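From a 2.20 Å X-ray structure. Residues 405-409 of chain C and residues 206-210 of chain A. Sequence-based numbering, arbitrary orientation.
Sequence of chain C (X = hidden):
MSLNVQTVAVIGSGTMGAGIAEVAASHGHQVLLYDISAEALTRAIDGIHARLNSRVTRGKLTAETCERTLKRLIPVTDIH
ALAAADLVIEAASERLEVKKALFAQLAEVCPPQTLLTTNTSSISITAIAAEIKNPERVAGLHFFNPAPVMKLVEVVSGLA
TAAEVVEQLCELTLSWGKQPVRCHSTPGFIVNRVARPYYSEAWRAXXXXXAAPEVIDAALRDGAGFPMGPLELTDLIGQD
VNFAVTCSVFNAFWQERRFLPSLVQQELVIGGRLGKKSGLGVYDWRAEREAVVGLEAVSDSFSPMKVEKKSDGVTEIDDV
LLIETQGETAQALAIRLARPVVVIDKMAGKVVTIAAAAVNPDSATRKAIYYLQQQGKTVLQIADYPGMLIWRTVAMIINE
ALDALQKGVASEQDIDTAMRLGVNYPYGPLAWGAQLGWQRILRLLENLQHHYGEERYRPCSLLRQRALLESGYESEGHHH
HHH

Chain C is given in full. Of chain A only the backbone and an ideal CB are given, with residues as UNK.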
# COMPACT_ATOMS: atom_id res chain seq x y z
N LEU C 405 -0.82 19.80 9.55
CA LEU C 405 -0.91 20.58 10.80
C LEU C 405 -0.97 19.65 12.00
O LEU C 405 -0.28 19.86 12.98
CB LEU C 405 -2.12 21.52 10.79
CG LEU C 405 -2.44 22.33 12.06
CD1 LEU C 405 -1.26 23.21 12.49
CD2 LEU C 405 -3.69 23.18 11.84
N GLN C 406 -1.77 18.60 11.88
CA GLN C 406 -1.91 17.61 12.93
C GLN C 406 -0.61 16.85 13.24
O GLN C 406 -0.32 16.54 14.40
CB GLN C 406 -3.02 16.62 12.57
CG GLN C 406 -3.50 15.83 13.77
CD GLN C 406 -4.77 15.07 13.50
OE1 GLN C 406 -5.06 14.68 12.36
NE2 GLN C 406 -5.56 14.86 14.55
N LYS C 407 0.16 16.56 12.20
CA LYS C 407 1.42 15.85 12.37
C LYS C 407 2.59 16.78 12.71
O LYS C 407 3.74 16.36 12.74
CB LYS C 407 1.76 15.00 11.14
CG LYS C 407 0.69 14.03 10.71
CD LYS C 407 0.35 13.04 11.77
CE LYS C 407 -0.60 11.99 11.24
NZ LYS C 407 -0.06 11.35 10.01
N GLY C 408 2.29 18.06 12.94
CA GLY C 408 3.29 19.02 13.40
C GLY C 408 4.31 19.41 12.35
O GLY C 408 5.42 19.82 12.70
N VAL C 409 3.96 19.29 11.07
CA VAL C 409 4.84 19.70 9.97
C VAL C 409 5.16 21.20 10.04
O VAL C 409 6.31 21.57 9.83
CB VAL C 409 4.25 19.34 8.59
CG1 VAL C 409 5.18 19.79 7.46
CG2 VAL C 409 4.03 17.85 8.48
N UNK A 206 3.46 9.83 19.32
CA UNK A 206 4.54 10.81 19.25
C UNK A 206 4.43 11.75 18.07
O UNK A 206 4.53 12.96 18.24
CB UNK A 206 5.89 10.09 19.19
N UNK A 207 4.21 11.20 16.88
CA UNK A 207 4.04 12.06 15.71
C UNK A 207 2.93 13.11 15.91
O UNK A 207 3.07 14.25 15.45
CB UNK A 207 3.73 11.20 14.48
N UNK A 208 1.85 12.72 16.59
CA UNK A 208 0.76 13.65 16.86
C UNK A 208 0.88 14.42 18.20
O UNK A 208 -0.02 15.19 18.56
CB UNK A 208 -0.56 12.87 16.84
N UNK A 209 1.99 14.24 18.91
CA UNK A 209 2.27 14.98 20.16
C UNK A 209 1.13 14.84 21.19
O UNK A 209 0.65 15.84 21.76
CB UNK A 209 2.50 16.46 19.85
N UNK A 210 0.71 13.60 21.39
CA UNK A 210 -0.39 13.26 22.28
C UNK A 210 0.04 13.46 23.74
O UNK A 210 -0.73 13.95 24.57
CB UNK A 210 -0.85 11.82 22.04

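Two helix ends meet here, with the CA of C:Lys407 5.0 Å from the CA of position 208. Position 206 still has helical backbone angles, and its ideal CB has nothing of chain C within 5.5 Å. This contact therefore sets no preference, and any residue at ease in a helix would do. The deposited residue is A:Leu206, which makes no contact with chain C; its carbonyl O accepts a 2.9 Å hydrogen bond from the backbone N of position 209, part of the helix's closing turn.

Position 207 is helical too, and its CA-to-CB bond runs sideways to chain C. The ideal CB lies 4.7 Å from CD of C:Lys407, so a side chain extended from here runs beside an aliphatic chain that ends in a positive charge. Glutamate or aspartate would suit the charge, glutamine the polar surroundings, and a hydrophobic residue could pack on the methylenes. The deposited residue is A:Glu207, with chi1 and chi2 both t, an extended form that brings its end nearer to chain C. OE2 stands 4.2 Å from NZ of C:Lys407, too far for a salt bridge yet close enough for favourable attraction. Water 1 joins the two chains by donating to OE2 of A:Glu207 (3.1 Å) and to the O of C:Lys407 (3.2 Å).

At position 208 the ideal CB again points sideways, 4.4 Å from the O of C:Gln406 and 5.2 Å from CD of C:Lys407. The amide of C:Gln406 and the lysine methylenes favour a side chain with an aliphatic stem and a polar tip, such as glutamate or glutamine. The deposited A:Glu208 combines the two. Its CG packs 3.8 Å from CD of C:Lys407, while water 3 donates to its OE1 (2.6 Å) and accepts a weak hydrogen bond from NE2 of C:Gln406 (3.1 Å). Water 2 joins the backbones, donating to the O of A:Glu208 and the O of C:Gln406, each at 2.9 Å.

Position 209 has positive phi (54°) within a Schellman motif, a conformation that favours glycine, with asparagine the usual alternative. No atom of chain C lies within 5.5 Å of the ideal CB, so only a long side chain could reach across. The deposited residue is A:Gln209, whose OE1 comes within 4.4 Å of CA of C:Gly408, a loose contact.

Position 210 is beyond reach of chain C, which leaves the choice open; the deposited A:Val210 makes no contact with it.

Chain A (206-210) LEEQV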
# COMPACT_ATOMS: atom_id res chain seq x y z
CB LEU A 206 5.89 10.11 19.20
CG LEU A 206 6.60 9.89 20.53
CD1 LEU A 206 7.96 9.30 20.24
CD2 LEU A 206 6.73 11.19 21.34
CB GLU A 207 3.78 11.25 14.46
CG GLU A 207 4.04 12.05 13.19
CD GLU A 207 4.21 11.16 11.96
OE1 GLU A 207 4.48 9.96 12.13
OE2 GLU A 207 4.08 11.67 10.84
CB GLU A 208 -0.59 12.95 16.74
CG GLU A 208 -0.96 12.61 15.29
CD GLU A 208 -2.27 11.86 15.17
OE1 GLU A 208 -3.28 12.34 15.73
OE2 GLU A 208 -2.31 10.79 14.52
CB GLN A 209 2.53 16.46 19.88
CG GLN A 209 3.79 16.76 19.09
CD GLN A 209 3.79 18.20 18.60
OE1 GLN A 209 3.00 18.57 17.73
NE2 GLN A 209 4.66 19.02 19.17
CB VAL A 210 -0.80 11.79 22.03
CG1 VAL A 210 -1.83 11.31 23.03
CG2 VAL A 210 -1.34 11.67 20.63
O HOH W 1 5.17 14.57 10.56
O HOH W 2 -1.74 16.85 16.89
O HOH W 3 -3.86 14.47 17.06
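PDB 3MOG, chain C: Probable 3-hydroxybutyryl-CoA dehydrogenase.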